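Local coordinates for protein carbohydrate deacetylase Agd3 (Neosartorya fumigata, PDB 6NWZ) that probably removes N-acetyl groups from the exopolysaccharide galactosaminogalactan, is required for Aspergillus fumigatus biofilm formation, and binds zinc, at residues A[328-333]-A[350-355]; A[358-362]-A[412-416]; A[387-393]-A[405-410]; A[400-404]-A[445-450]. One frame throughout, in Å; residues are numbered along the deposited sequence.

In the fold
From the N-terminal side, all four contacts lie within the deacetylase domain. Contact 1 comes first, closing a short loop that carries no helix or strand between its ends. Contact 2 opens just after it and closes a much larger loop, laying the chain ahead of helix 362-366 along the C-terminal part of helix 400-417. Nested inside that loop is contact 3, which ties the zinc-binding turn after strand 384-387 to the middle of the same helix. Contact 4 joins the start of helix 400-417 to helix 441-449, and its segments alternate along the chain with those of contacts 2 and 3. Helix 400-417 is thus shared by contacts 2, 3 and 4, while contact 1 touches all three.

Contact 1: residues A[328-333]-A[350-355]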
loop_
_atom_site.group_PDB
_atom_site.type_symbol
_atom_site.label_atom_id
_atom_site.label_comp_id
_atom_site.label_asym_id
_atom_site.label_seq_id
_atom_site.Cartn_x
_atom_site.Cartn_y
_atom_site.Cartn_z
ATOM N N ILE A 328 -14.506 15.695 30.558
ATOM C CA ILE A 328 -15.548 14.675 30.609
ATOM C C ILE A 328 -15.006 13.447 31.325
ATOM O O ILE A 328 -13.925 12.946 30.994
ATOM C CB ILE A 328 -16.037 14.328 29.195
ATOM C CG1 ILE A 328 -16.591 15.575 28.508
ATOM C CG2 ILE A 328 -17.092 13.236 29.249
ATOM C CD1 ILE A 328 -17.706 16.237 29.277
ATOM N N GLU A 329 -15.760 12.952 32.303
ATOM C CA GLU A 329 -15.309 11.855 33.144
ATOM C C GLU A 329 -16.430 10.843 33.315
ATOM O O GLU A 329 -17.578 11.216 33.572
ATOM C CB GLU A 329 -14.847 12.375 34.508
ATOM C CG GLU A 329 -13.757 11.544 35.141
ATOM C CD GLU A 329 -12.859 12.365 36.044
ATOM O OE1 GLU A 329 -13.386 13.131 36.879
ATOM O OE2 GLU A 329 -11.624 12.250 35.903
ATOM N N TYR A 330 -16.088 9.564 33.176
ATOM C CA TYR A 330 -17.047 8.470 33.278
ATOM C C TYR A 330 -16.275 7.181 33.521
ATOM O O TYR A 330 -15.049 7.135 33.389
ATOM C CB TYR A 330 -17.910 8.362 32.016
ATOM C CG TYR A 330 -17.093 8.257 30.748
ATOM C CD1 TYR A 330 -16.653 7.025 30.279
ATOM C CD2 TYR A 330 -16.746 9.394 30.028
ATOM C CE1 TYR A 330 -15.895 6.929 29.124
ATOM C CE2 TYR A 330 -15.990 9.307 28.876
ATOM C CZ TYR A 330 -15.567 8.074 28.427
ATOM O OH TYR A 330 -14.812 7.991 27.280
ATOM N N ASP A 331 -17.010 6.129 33.879
ATOM C CA ASP A 331 -16.430 4.803 34.050
ATOM C C ASP A 331 -16.601 4.001 32.767
ATOM O O ASP A 331 -17.707 3.918 32.220
ATOM C CB ASP A 331 -17.075 4.066 35.224
ATOM C CG ASP A 331 -16.621 4.600 36.566
ATOM O OD1 ASP A 331 -17.155 5.640 37.007
ATOM O OD2 ASP A 331 -15.727 3.980 37.177
ATOM N N SER A 332 -15.514 3.417 32.295
ATOM C CA SER A 332 -15.555 2.668 31.048
ATOM C C SER A 332 -16.175 1.293 31.281
ATOM O O SER A 332 -15.819 0.613 32.250
ATOM C CB SER A 332 -14.154 2.523 30.470
ATOM O OG SER A 332 -13.505 3.781 30.413
ATOM N N PRO A 333 -17.092 0.852 30.428
ATOM C CA PRO A 333 -17.653 -0.489 30.571
ATOM C C PRO A 333 -16.679 -1.529 30.051
ATOM O O PRO A 333 -15.781 -1.203 29.259
ATOM C CB PRO A 333 -18.921 -0.429 29.710
ATOM C CG PRO A 333 -18.562 0.533 28.626
ATOM C CD PRO A 333 -17.655 1.565 29.267
ATOM N N LEU A 350 -23.090 7.454 28.847
ATOM C CA LEU A 350 -22.032 7.575 29.841
ATOM C C LEU A 350 -21.622 9.012 30.117
ATOM O O LEU A 350 -21.048 9.279 31.178
ATOM C CB LEU A 350 -20.787 6.786 29.406
ATOM C CG LEU A 350 -20.943 5.278 29.211
ATOM C CD1 LEU A 350 -19.578 4.629 29.075
ATOM C CD2 LEU A 350 -21.720 4.655 30.356
ATOM N N TRP A 351 -21.908 9.935 29.206
ATOM C CA TRP A 351 -21.468 11.311 29.371
ATOM C C TRP A 351 -22.159 11.959 30.569
ATOM O O TRP A 351 -23.328 11.667 30.846
ATOM C CB TRP A 351 -21.758 12.118 28.105
ATOM C CG TRP A 351 -20.656 12.060 27.087
ATOM C CD1 TRP A 351 -20.147 10.944 26.492
ATOM C CD2 TRP A 351 -19.935 13.170 26.540
ATOM N NE1 TRP A 351 -19.148 11.289 25.616
ATOM C CE2 TRP A 351 -19.001 12.651 25.626
ATOM C CE3 TRP A 351 -19.988 14.553 26.738
ATOM C CZ2 TRP A 351 -18.126 13.466 24.909
ATOM C CZ3 TRP A 351 -19.121 15.360 26.027
ATOM C CH2 TRP A 351 -18.200 14.814 25.124
ATOM N N PRO A 352 -21.462 12.825 31.306
ATOM C CA PRO A 352 -22.135 13.607 32.346
ATOM C C PRO A 352 -23.242 14.452 31.741
ATOM O O PRO A 352 -23.113 14.985 30.637
ATOM C CB PRO A 352 -21.014 14.478 32.923
ATOM C CG PRO A 352 -19.763 13.736 32.612
ATOM C CD PRO A 352 -20.012 13.068 31.287
ATOM N N SER A 353 -24.344 14.562 32.479
ATOM C CA SER A 353 -25.493 15.308 31.988
ATOM C C SER A 353 -25.246 16.810 31.949
ATOM O O SER A 353 -25.908 17.510 31.175
ATOM C CB SER A 353 -26.711 14.999 32.855
ATOM O OG SER A 353 -26.390 15.132 34.229
ATOM N N THR A 354 -24.297 17.323 32.751
ATOM C CA THR A 354 -24.160 18.776 32.871
ATOM C C THR A 354 -23.588 19.410 31.607
ATOM O O THR A 354 -24.249 20.293 31.030
ATOM C CB THR A 354 -23.354 19.126 34.126
ATOM N N PRO A 355 -22.388 19.026 31.108
ATOM C CA PRO A 355 -21.889 19.682 29.890
ATOM C C PRO A 355 -22.601 19.187 28.639
ATOM O O PRO A 355 -22.316 18.092 28.144
ATOM C CB PRO A 355 -20.394 19.321 29.867
ATOM C CG PRO A 355 -20.106 18.661 31.196
ATOM C CD PRO A 355 -21.407 18.053 31.619
#
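The indole of W351 presents a face to I328, whose CG2 stands 3.9 Å above the ring plane and over its centre, while CG1 reaches W351 CZ3 at 3.5 Å. The phenol ring of Y330 is met differently: I328 CG2, two residues back in the same segment, lies in its plane at the edge, and L350 CD1 comes in obliquely, 4.0 Å from Y330 CD1. A beta-branched residue suits position 328 because both branches can bear on the indole at once. With CG1 beside the backbone N (chi1 -59°) and CG2 anti to it, CG1 makes a CH-pi contact with the six-membered ring and CG2 lies over the same indole beside it. I328 CG2 also meets CD of P352 at 3.6 Å, and I328 CD1 leans on CG of P355, so prolines extend the apolar wall on that side. At the other end L350 CD1 lies 3.6 Å from P333 CD, a leucine methyl against a pyrrolidine ring. No hydrogen bond joins the segments, and apolar packing carries the contact. The polar ends are held from elsewhere: Y330 OH bonds to T391 OG1, and W351 NE1 to E406 OE1. Neither segment is regular secondary structure, and both belong to the long loop between helices 317-321 and 362-366. That loop is fastened to its surroundings by I328 N, which bonds to N307 of helix 306-313, and by L350 N, which bonds to D402 of helix 400-417. From the same helix F409 meets the W351 indole edge-to-face.

Contact 2: residues A[358-362]-A[412-416]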
loop_
_atom_site.group_PDB
_atom_site.type_symbol
_atom_site.label_atom_id
_atom_site.label_comp_id
_atom_site.label_asym_id
_atom_site.label_seq_id
_atom_site.Cartn_x
_atom_site.Cartn_y
_atom_site.Cartn_z
ATOM N N TYR A 358 -19.597 21.927 24.200
ATOM C CA TYR A 358 -18.232 22.344 24.493
ATOM C C TYR A 358 -18.221 23.782 24.991
ATOM O O TYR A 358 -18.628 24.699 24.273
ATOM C CB TYR A 358 -17.352 22.207 23.249
ATOM C CG TYR A 358 -15.893 22.501 23.522
ATOM C CD1 TYR A 358 -15.404 23.799 23.468
ATOM C CD2 TYR A 358 -15.006 21.481 23.847
ATOM C CE1 TYR A 358 -14.077 24.074 23.727
ATOM C CE2 TYR A 358 -13.673 21.747 24.106
ATOM C CZ TYR A 358 -13.215 23.047 24.045
ATOM O OH TYR A 358 -11.891 23.328 24.301
ATOM N N ASP A 359 -17.752 23.976 26.230
ATOM C CA ASP A 359 -17.845 25.278 26.882
ATOM C C ASP A 359 -16.584 25.620 27.664
ATOM O O ASP A 359 -16.657 26.318 28.681
ATOM C CB ASP A 359 -19.058 25.338 27.815
ATOM C CG ASP A 359 -19.104 24.175 28.802
ATOM O OD1 ASP A 359 -18.061 23.526 29.037
ATOM O OD2 ASP A 359 -20.201 23.905 29.338
ATOM N N TRP A 360 -15.429 25.146 27.218
ATOM C CA TRP A 360 -14.190 25.412 27.932
ATOM C C TRP A 360 -13.490 26.637 27.357
ATOM O O TRP A 360 -13.606 26.945 26.167
ATOM C CB TRP A 360 -13.263 24.195 27.886
ATOM C CG TRP A 360 -13.690 23.097 28.817
ATOM C CD1 TRP A 360 -13.425 23.008 30.155
ATOM C CD2 TRP A 360 -14.464 21.936 28.484
ATOM N NE1 TRP A 360 -13.984 21.864 30.673
ATOM C CE2 TRP A 360 -14.626 21.188 29.669
ATOM C CE3 TRP A 360 -15.034 21.456 27.301
ATOM C CZ2 TRP A 360 -15.334 19.987 29.703
ATOM C CZ3 TRP A 360 -15.737 20.262 27.337
ATOM C CH2 TRP A 360 -15.881 19.542 28.531
ATOM N N THR A 361 -12.766 27.338 28.223
ATOM C CA THR A 361 -12.098 28.576 27.858
ATOM C C THR A 361 -10.847 28.305 27.034
ATOM O O THR A 361 -10.202 27.261 27.165
ATOM C CB THR A 361 -11.716 29.356 29.116
ATOM O OG1 THR A 361 -12.839 29.395 30.002
ATOM C CG2 THR A 361 -11.301 30.780 28.770
ATOM N N VAL A 362 -10.511 29.264 26.167
ATOM C CA VAL A 362 -9.207 29.242 25.512
ATOM C C VAL A 362 -8.097 29.251 26.553
ATOM O O VAL A 362 -7.124 28.494 26.449
ATOM C CB VAL A 362 -9.077 30.423 24.533
ATOM C CG1 VAL A 362 -7.633 30.593 24.099
ATOM C CG2 VAL A 362 -9.964 30.204 23.322
ATOM N N ALA A 412 -15.478 21.142 17.931
ATOM C CA ALA A 412 -15.431 22.484 18.502
ATOM C C ALA A 412 -14.077 22.759 19.138
ATOM O O ALA A 412 -13.552 23.874 19.037
ATOM C CB ALA A 412 -16.550 22.661 19.526
ATOM N N TRP A 413 -13.497 21.750 19.790
ATOM C CA TRP A 413 -12.165 21.906 20.364
ATOM C C TRP A 413 -11.121 22.142 19.278
ATOM O O TRP A 413 -10.266 23.026 19.413
ATOM C CB TRP A 413 -11.815 20.675 21.203
ATOM C CG TRP A 413 -10.413 20.685 21.728
ATOM C CD1 TRP A 413 -9.950 21.354 22.825
ATOM C CD2 TRP A 413 -9.289 19.990 21.178
ATOM N NE1 TRP A 413 -8.604 21.119 22.990
ATOM C CE2 TRP A 413 -8.176 20.283 21.992
ATOM C CE3 TRP A 413 -9.115 19.148 20.076
ATOM C CZ2 TRP A 413 -6.908 19.765 21.737
ATOM C CZ3 TRP A 413 -7.856 18.632 19.826
ATOM C CH2 TRP A 413 -6.768 18.943 20.653
ATOM N N LEU A 414 -11.175 21.366 18.191
ATOM C CA LEU A 414 -10.250 21.586 17.083
ATOM C C LEU A 414 -10.418 22.972 16.476
ATOM O O LEU A 414 -9.451 23.545 15.964
ATOM C CB LEU A 414 -10.448 20.517 16.007
ATOM C CG LEU A 414 -9.898 19.122 16.302
ATOM C CD1 LEU A 414 -10.409 18.109 15.285
ATOM C CD2 LEU A 414 -8.384 19.156 16.305
ATOM N N LYS A 415 -11.633 23.520 16.519
ATOM C CA LYS A 415 -11.875 24.845 15.961
ATOM C C LYS A 415 -11.399 25.938 16.910
ATOM O O LYS A 415 -10.726 26.884 16.487
ATOM C CB LYS A 415 -13.362 25.011 15.636
ATOM C CG LYS A 415 -13.757 26.409 15.167
ATOM C CD LYS A 415 -15.219 26.457 14.738
ATOM C CE LYS A 415 -15.744 27.886 14.688
ATOM N NZ LYS A 415 -14.925 28.751 13.799
ATOM N N GLN A 416 -11.736 25.820 18.199
ATOM C CA GLN A 416 -11.315 26.825 19.173
ATOM C C GLN A 416 -9.801 26.874 19.289
ATOM O O GLN A 416 -9.205 27.955 19.358
ATOM C CB GLN A 416 -11.935 26.533 20.543
ATOM C CG GLN A 416 -11.317 27.346 21.681
ATOM C CD GLN A 416 -11.842 26.966 23.057
ATOM O OE1 GLN A 416 -11.588 25.866 23.551
ATOM N NE2 GLN A 416 -12.566 27.884 23.687
#
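Y358 lies beside A412 with their CA atoms 6.6 Å apart, and V362 beside Q416, so the irregular segment 358-362 follows the helical one in the same sense. The phenol ring of Y358 fits between two neighbours. The backbone of W413 lies over one face, and the indole of W360, from its own segment, covers the opposite face toward the rim. The flank of the phenol ring is apolar: Y358 CE2 is 3.6 Å from W413 CB, and the small methyl of A412 lets Y358 CB approach to 3.8 Å. At the edge, in the ring plane, sits the amide oxygen of Q416. With CG anti to the backbone N (chi1 167°) and an extended chain beyond, Q416 carries its amide across to the loop. There Y358 OH donates to Q416 OE1 over 2.7 Å, nearly in line with the C=O, while Q416 NE2 donates to W360 O over 2.8 Å at an N-H...O angle of 167°. The amide plane is turned 74° from the phenol ring, and V362 CG2 rests 3.6 Å from Q416 CG. Glutamine suits this place because one end of its amide accepts and the other donates. Flipped by half a turn, the group would set NE2 against the donating phenol and OE1 against a carbonyl, so the two bonds together fix its rotation and pin the loop to the helix.

Contact 3: residues A[387-393]-A[405-410]; sequences SHTFTHE and KEISFN. With ZN (zinc ion), chain L.
E406 CG stands beside its backbone N (chi1 -74°) and the chain bends at chi2 (-70°), curling the carboxylate back from helix 400-417 over the turn 389-393. There E406 OE2 accepts from T391 N at 3.2 Å, on the syn side but 29° out of the carboxylate plane, and more weakly from E393 N. A carboxylate suits this turn because one oxygen can take two backbone N-H groups; the modelled gap from T391 OG1 to E406 OE1 is too short to trust. The helix backbone takes part as well, E406 O accepting from F390 N at 2.9 Å. One turn on, N410 ND2 donates to S387 OG over 2.7 Å, with the serine in the amide plane; that OG also accepts from T389 N, forming an ST turn. The F390 ring takes the CB of F409 over one face, 3.6 Å from F390 CG. The same turn carries H388 and H392, and these bonds probably help to hold it; H388 NE2 binds the zinc ion at 2.2 Å and H392 NE2 at 2.4 Å, while D256 completes the protein ligands. The sequence from H388 to H392 matches the H(S/T)xxH pattern, as in the metal-binding motif of CE4 polysaccharide deacetylases. This turn leads from strand 384-387 toward helix 400-417, with F390 and T391 touching N307 of helix 306-313 and N410 bonded to H304 at the end of strand 300-304 and to G306 at that helix's start.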
loop_
_atom_site.group_PDB
_atom_site.type_symbol
_atom_site.label_atom_id
_atom_site.label_comp_id
_atom_site.label_asym_id
_atom_site.label_seq_id
_atom_site.Cartn_x
_atom_site.Cartn_y
_atom_site.Cartn_z
ATOM N N SER A 387 -9.402 14.095 13.708
ATOM C CA SER A 387 -10.070 13.850 14.980
ATOM C C SER A 387 -10.008 12.377 15.366
ATOM O O SER A 387 -10.176 11.489 14.525
ATOM C CB SER A 387 -11.532 14.295 14.923
ATOM O OG SER A 387 -12.215 13.945 16.119
ATOM N N HIS A 388 -9.789 12.126 16.655
ATOM C CA HIS A 388 -9.786 10.784 17.229
ATOM C C HIS A 388 -10.844 10.666 18.327
ATOM O O HIS A 388 -10.684 9.895 19.279
ATOM C CB HIS A 388 -8.394 10.440 17.761
ATOM C CG HIS A 388 -8.173 8.980 18.008
ATOM N ND1 HIS A 388 -8.521 8.006 17.097
ATOM C CD2 HIS A 388 -7.619 8.330 19.059
ATOM C CE1 HIS A 388 -8.200 6.818 17.580
ATOM N NE2 HIS A 388 -7.651 6.988 18.771
ATOM N N THR A 389 -11.935 11.432 18.182
ATOM C CA THR A 389 -13.012 11.627 19.160
ATOM C C THR A 389 -12.546 12.400 20.389
ATOM O O THR A 389 -11.342 12.511 20.652
ATOM C CB THR A 389 -13.649 10.303 19.596
ATOM O OG1 THR A 389 -12.724 9.550 20.392
ATOM C CG2 THR A 389 -14.070 9.496 18.384
ATOM N N PHE A 390 -13.499 12.943 21.148
ATOM C CA PHE A 390 -13.150 13.861 22.227
ATOM C C PHE A 390 -12.571 13.111 23.423
ATOM O O PHE A 390 -11.439 13.372 23.843
ATOM C CB PHE A 390 -14.378 14.684 22.629
ATOM C CG PHE A 390 -14.071 15.820 23.569
ATOM C CD1 PHE A 390 -13.248 16.862 23.178
ATOM C CD2 PHE A 390 -14.622 15.850 24.840
ATOM C CE1 PHE A 390 -12.970 17.909 24.045
ATOM C CE2 PHE A 390 -14.349 16.894 25.709
ATOM C CZ PHE A 390 -13.523 17.922 25.311
ATOM N N THR A 391 -13.322 12.156 23.969
ATOM C CA THR A 391 -12.934 11.474 25.197
ATOM C C THR A 391 -12.363 10.084 24.961
ATOM O O THR A 391 -11.998 9.410 25.931
ATOM C CB THR A 391 -14.133 11.371 26.147
ATOM O OG1 THR A 391 -14.989 10.300 25.730
ATOM C CG2 THR A 391 -14.924 12.658 26.125
ATOM N N HIS A 392 -12.284 9.641 23.706
ATOM C CA HIS A 392 -11.817 8.298 23.354
ATOM C C HIS A 392 -12.758 7.216 23.880
ATOM O O HIS A 392 -12.333 6.094 24.167
ATOM C CB HIS A 392 -10.386 8.056 23.844
ATOM C CG HIS A 392 -9.730 6.865 23.223
ATOM N ND1 HIS A 392 -10.091 5.571 23.537
ATOM C CD2 HIS A 392 -8.742 6.769 22.302
ATOM C CE1 HIS A 392 -9.352 4.730 22.837
ATOM N NE2 HIS A 392 -8.526 5.431 22.080
ATOM N N GLU A 393 -14.045 7.539 23.998
ATOM C CA GLU A 393 -15.030 6.559 24.440
ATOM C C GLU A 393 -15.203 5.470 23.389
ATOM O O GLU A 393 -15.379 5.761 22.201
ATOM C CB GLU A 393 -16.375 7.232 24.717
ATOM C CG GLU A 393 -17.487 6.259 25.115
ATOM C CD GLU A 393 -18.834 6.940 25.283
ATOM O OE1 GLU A 393 -18.937 8.143 24.966
ATOM O OE2 GLU A 393 -19.793 6.275 25.733
ATOM N N LYS A 405 -21.782 13.584 20.881
ATOM C CA LYS A 405 -20.909 14.487 21.615
ATOM C C LYS A 405 -19.439 14.123 21.439
ATOM O O LYS A 405 -18.580 15.012 21.452
ATOM C CB LYS A 405 -21.297 14.498 23.095
ATOM C CG LYS A 405 -22.689 15.069 23.343
ATOM C CD LYS A 405 -22.956 15.321 24.817
ATOM C CE LYS A 405 -23.283 14.035 25.559
ATOM N NZ LYS A 405 -24.572 13.423 25.125
ATOM N N GLU A 406 -19.130 12.835 21.254
ATOM C CA GLU A 406 -17.748 12.436 21.000
ATOM C C GLU A 406 -17.188 13.127 19.762
ATOM O O GLU A 406 -16.009 13.497 19.728
ATOM C CB GLU A 406 -17.658 10.918 20.845
ATOM C CG GLU A 406 -17.784 10.144 22.142
ATOM C CD GLU A 406 -16.583 10.327 23.044
ATOM O OE1 GLU A 406 -16.782 10.528 24.263
ATOM O OE2 GLU A 406 -15.444 10.275 22.533
ATOM N N ILE A 407 -18.017 13.311 18.740
ATOM C CA ILE A 407 -17.588 13.951 17.498
ATOM C C ILE A 407 -17.669 15.469 17.598
ATOM O O ILE A 407 -16.696 16.175 17.323
ATOM C CB ILE A 407 -18.428 13.424 16.315
ATOM C CG1 ILE A 407 -18.320 11.903 16.208
ATOM C CG2 ILE A 407 -17.996 14.086 15.014
ATOM C CD1 ILE A 407 -16.908 11.412 15.983
ATOM N N SER A 408 -18.829 15.993 18.000
ATOM C CA SER A 408 -19.046 17.437 17.960
ATOM C C SER A 408 -18.129 18.178 18.927
ATOM O O SER A 408 -17.619 19.257 18.598
ATOM C CB SER A 408 -20.510 17.745 18.257
ATOM O OG SER A 408 -20.975 16.968 19.346
ATOM N N PHE A 409 -17.916 17.633 20.127
ATOM C CA PHE A 409 -17.039 18.301 21.083
ATOM C C PHE A 409 -15.620 18.402 20.543
ATOM O O PHE A 409 -14.979 19.453 20.645
ATOM C CB PHE A 409 -17.044 17.560 22.420
ATOM C CG PHE A 409 -18.151 17.976 23.347
ATOM C CD1 PHE A 409 -19.477 17.874 22.961
ATOM C CD2 PHE A 409 -17.863 18.447 24.620
ATOM C CE1 PHE A 409 -20.494 18.247 23.821
ATOM C CE2 PHE A 409 -18.878 18.822 25.487
ATOM C CZ PHE A 409 -20.193 18.720 25.086
ATOM N N ASN A 410 -15.113 17.314 19.964
ATOM C CA ASN A 410 -13.767 17.347 19.414
ATOM C C ASN A 410 -13.681 18.277 18.211
ATOM O O ASN A 410 -12.621 18.856 17.954
ATOM C CB ASN A 410 -13.321 15.934 19.041
ATOM C CG ASN A 410 -11.842 15.712 19.264
ATOM O OD1 ASN A 410 -11.279 16.150 20.269
ATOM N ND2 ASN A 410 -11.198 15.032 18.322
HETATM ZN ZN ZN L . -6.937 5.525 20.292
#

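Contact 4: residues A[400-404]-A[445-450]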
loop_
_atom_site.group_PDB
_atom_site.type_symbol
_atom_site.label_atom_id
_atom_site.label_comp_id
_atom_site.label_asym_id
_atom_site.label_seq_id
_atom_site.Cartn_x
_atom_site.Cartn_y
_atom_site.Cartn_z
ATOM N N TYR A 400 -26.311 6.875 20.589
ATOM C CA TYR A 400 -26.198 7.994 19.661
ATOM C C TYR A 400 -25.805 9.273 20.392
ATOM O O TYR A 400 -24.950 10.029 19.917
ATOM C CB TYR A 400 -27.515 8.186 18.906
ATOM C CG TYR A 400 -27.526 9.371 17.959
ATOM C CD1 TYR A 400 -27.785 10.656 18.422
ATOM C CD2 TYR A 400 -27.283 9.206 16.604
ATOM C CE1 TYR A 400 -27.791 11.737 17.570
ATOM C CE2 TYR A 400 -27.293 10.287 15.739
ATOM C CZ TYR A 400 -27.549 11.551 16.232
ATOM O OH TYR A 400 -27.565 12.641 15.395
ATOM N N ALA A 401 -26.419 9.530 21.550
ATOM C CA ALA A 401 -26.135 10.759 22.287
ATOM C C ALA A 401 -24.674 10.832 22.711
ATOM O O ALA A 401 -24.060 11.905 22.658
ATOM C CB ALA A 401 -27.049 10.863 23.507
ATOM N N ASP A 402 -24.101 9.707 23.147
ATOM C CA ASP A 402 -22.693 9.701 23.532
ATOM C C ASP A 402 -21.802 9.976 22.328
ATOM O O ASP A 402 -20.925 10.848 22.374
ATOM C CB ASP A 402 -22.320 8.362 24.179
ATOM C CG ASP A 402 -22.743 8.268 25.639
ATOM O OD1 ASP A 402 -23.267 9.263 26.188
ATOM O OD2 ASP A 402 -22.545 7.190 26.240
ATOM N N VAL A 403 -22.023 9.247 21.233
ATOM C CA VAL A 403 -21.140 9.379 20.081
ATOM C C VAL A 403 -21.306 10.741 19.422
ATOM O O VAL A 403 -20.333 11.310 18.913
ATOM C CB VAL A 403 -21.388 8.228 19.090
ATOM C CG1 VAL A 403 -20.398 8.305 17.944
ATOM C CG2 VAL A 403 -21.272 6.890 19.804
ATOM N N PHE A 404 -22.524 11.292 19.429
ATOM C CA PHE A 404 -22.737 12.619 18.855
ATOM C C PHE A 404 -21.872 13.660 19.553
ATOM O O PHE A 404 -21.291 14.535 18.901
ATOM C CB PHE A 404 -24.212 13.008 18.946
ATOM C CG PHE A 404 -24.559 14.261 18.182
ATOM C CD1 PHE A 404 -24.318 15.516 18.724
ATOM C CD2 PHE A 404 -25.126 14.182 16.923
ATOM C CE1 PHE A 404 -24.633 16.663 18.022
ATOM C CE2 PHE A 404 -25.444 15.327 16.218
ATOM C CZ PHE A 404 -25.197 16.568 16.768
ATOM N N GLN A 445 -24.319 6.813 12.489
ATOM C CA GLN A 445 -25.222 7.920 12.193
ATOM C C GLN A 445 -24.792 9.187 12.923
ATOM O O GLN A 445 -24.897 10.292 12.375
ATOM C CB GLN A 445 -26.656 7.542 12.565
ATOM C CG GLN A 445 -27.704 8.570 12.158
ATOM C CD GLN A 445 -27.945 8.603 10.660
ATOM O OE1 GLN A 445 -28.316 7.597 10.056
ATOM N NE2 GLN A 445 -27.731 9.765 10.054
ATOM N N ALA A 446 -24.306 9.050 14.159
ATOM C CA ALA A 446 -23.788 10.208 14.880
ATOM C C ALA A 446 -22.594 10.814 14.154
ATOM O O ALA A 446 -22.459 12.042 14.087
ATOM C CB ALA A 446 -23.411 9.817 16.308
ATOM N N TRP A 447 -21.714 9.969 13.604
ATOM C CA TRP A 447 -20.649 10.476 12.744
ATOM C C TRP A 447 -21.232 11.222 11.555
ATOM O O TRP A 447 -20.829 12.349 11.252
ATOM C CB TRP A 447 -19.760 9.336 12.234
ATOM C CG TRP A 447 -19.132 8.447 13.261
ATOM C CD1 TRP A 447 -19.288 8.502 14.615
ATOM C CD2 TRP A 447 -18.239 7.353 13.005
ATOM N NE1 TRP A 447 -18.553 7.511 15.216
ATOM C CE2 TRP A 447 -17.898 6.792 14.251
ATOM C CE3 TRP A 447 -17.696 6.795 11.843
ATOM C CZ2 TRP A 447 -17.040 5.702 14.367
ATOM C CZ3 TRP A 447 -16.845 5.715 11.960
ATOM C CH2 TRP A 447 -16.526 5.179 13.212
ATOM N N TRP A 448 -22.189 10.597 10.866
ATOM C CA TRP A 448 -22.717 11.169 9.636
ATOM C C TRP A 448 -23.490 12.454 9.895
ATOM O O TRP A 448 -23.505 13.348 9.042
ATOM C CB TRP A 448 -23.609 10.149 8.928
ATOM C CG TRP A 448 -24.033 10.575 7.557
ATOM C CD1 TRP A 448 -25.013 11.473 7.238
ATOM C CD2 TRP A 448 -23.492 10.118 6.315
ATOM N NE1 TRP A 448 -25.110 11.605 5.876
ATOM C CE2 TRP A 448 -24.188 10.782 5.285
ATOM C CE3 TRP A 448 -22.484 9.210 5.973
ATOM C CZ2 TRP A 448 -23.909 10.567 3.937
ATOM C CZ3 TRP A 448 -22.208 8.997 4.637
ATOM C CH2 TRP A 448 -22.920 9.672 3.634
ATOM N N ASP A 449 -24.150 12.561 11.049
ATOM C CA ASP A 449 -24.889 13.780 11.353
ATOM C C ASP A 449 -23.956 14.963 11.575
ATOM O O ASP A 449 -24.382 16.113 11.428
ATOM C CB ASP A 449 -25.798 13.548 12.558
ATOM C CG ASP A 449 -26.938 12.585 12.249
ATOM O OD1 ASP A 449 -27.080 12.183 11.073
ATOM O OD2 ASP A 449 -27.693 12.231 13.180
ATOM N N ASN A 450 -22.698 14.707 11.918
ATOM C CA ASN A 450 -21.647 15.699 11.782
ATOM C C ASN A 450 -20.950 15.476 10.438
ATOM O O ASN A 450 -21.315 14.589 9.666
ATOM C CB ASN A 450 -20.691 15.624 12.970
ATOM C CG ASN A 450 -21.403 15.824 14.301
ATOM O OD1 ASN A 450 -21.559 16.951 14.774
ATOM N ND2 ASN A 450 -21.844 14.727 14.908
#
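A446 is the bump at the centre, its methyl pressed into a hollow at the start of helix 400-417 formed by Y400, V403 and the backbone of F404. Its CB lies 3.6 Å from F404 N and 3.7 Å from V403 CG1, and rests over a face of the Y400 ring, 4.2 Å from the centroid. The small methyl of alanine lets the CA atoms of A446 and F404 come within 4.8 Å. The short axes approach to 8.7 Å and cross at -44°, a tilt near the -50° class of ridges-into-grooves packing. Helix 400-417 links the parallel strands 384-387 and 424-426 in a beta-alpha-beta crossover, and helix 441-449 lies against it just ahead of strand 454-456. Beside the methyl, V403 CG1 fits against the indole edge of W447, 3.4 Å from NE1, whose hydrogen-bond partner is Q395. Farther along, F404, with CG anti to its backbone N (chi1 -171°), carries its ring to the C-terminal end of helix 441-449. There N450 ND2 sits 3.8 Å above the F404 ring plane, toward its rim, while D449 CB comes to the ring edge. The same N450 ND2 donates to A446 O at 2.9 Å, which holds the amide in place over the ring. Next to Y400, Q445 NE2 donates to D449 OD1.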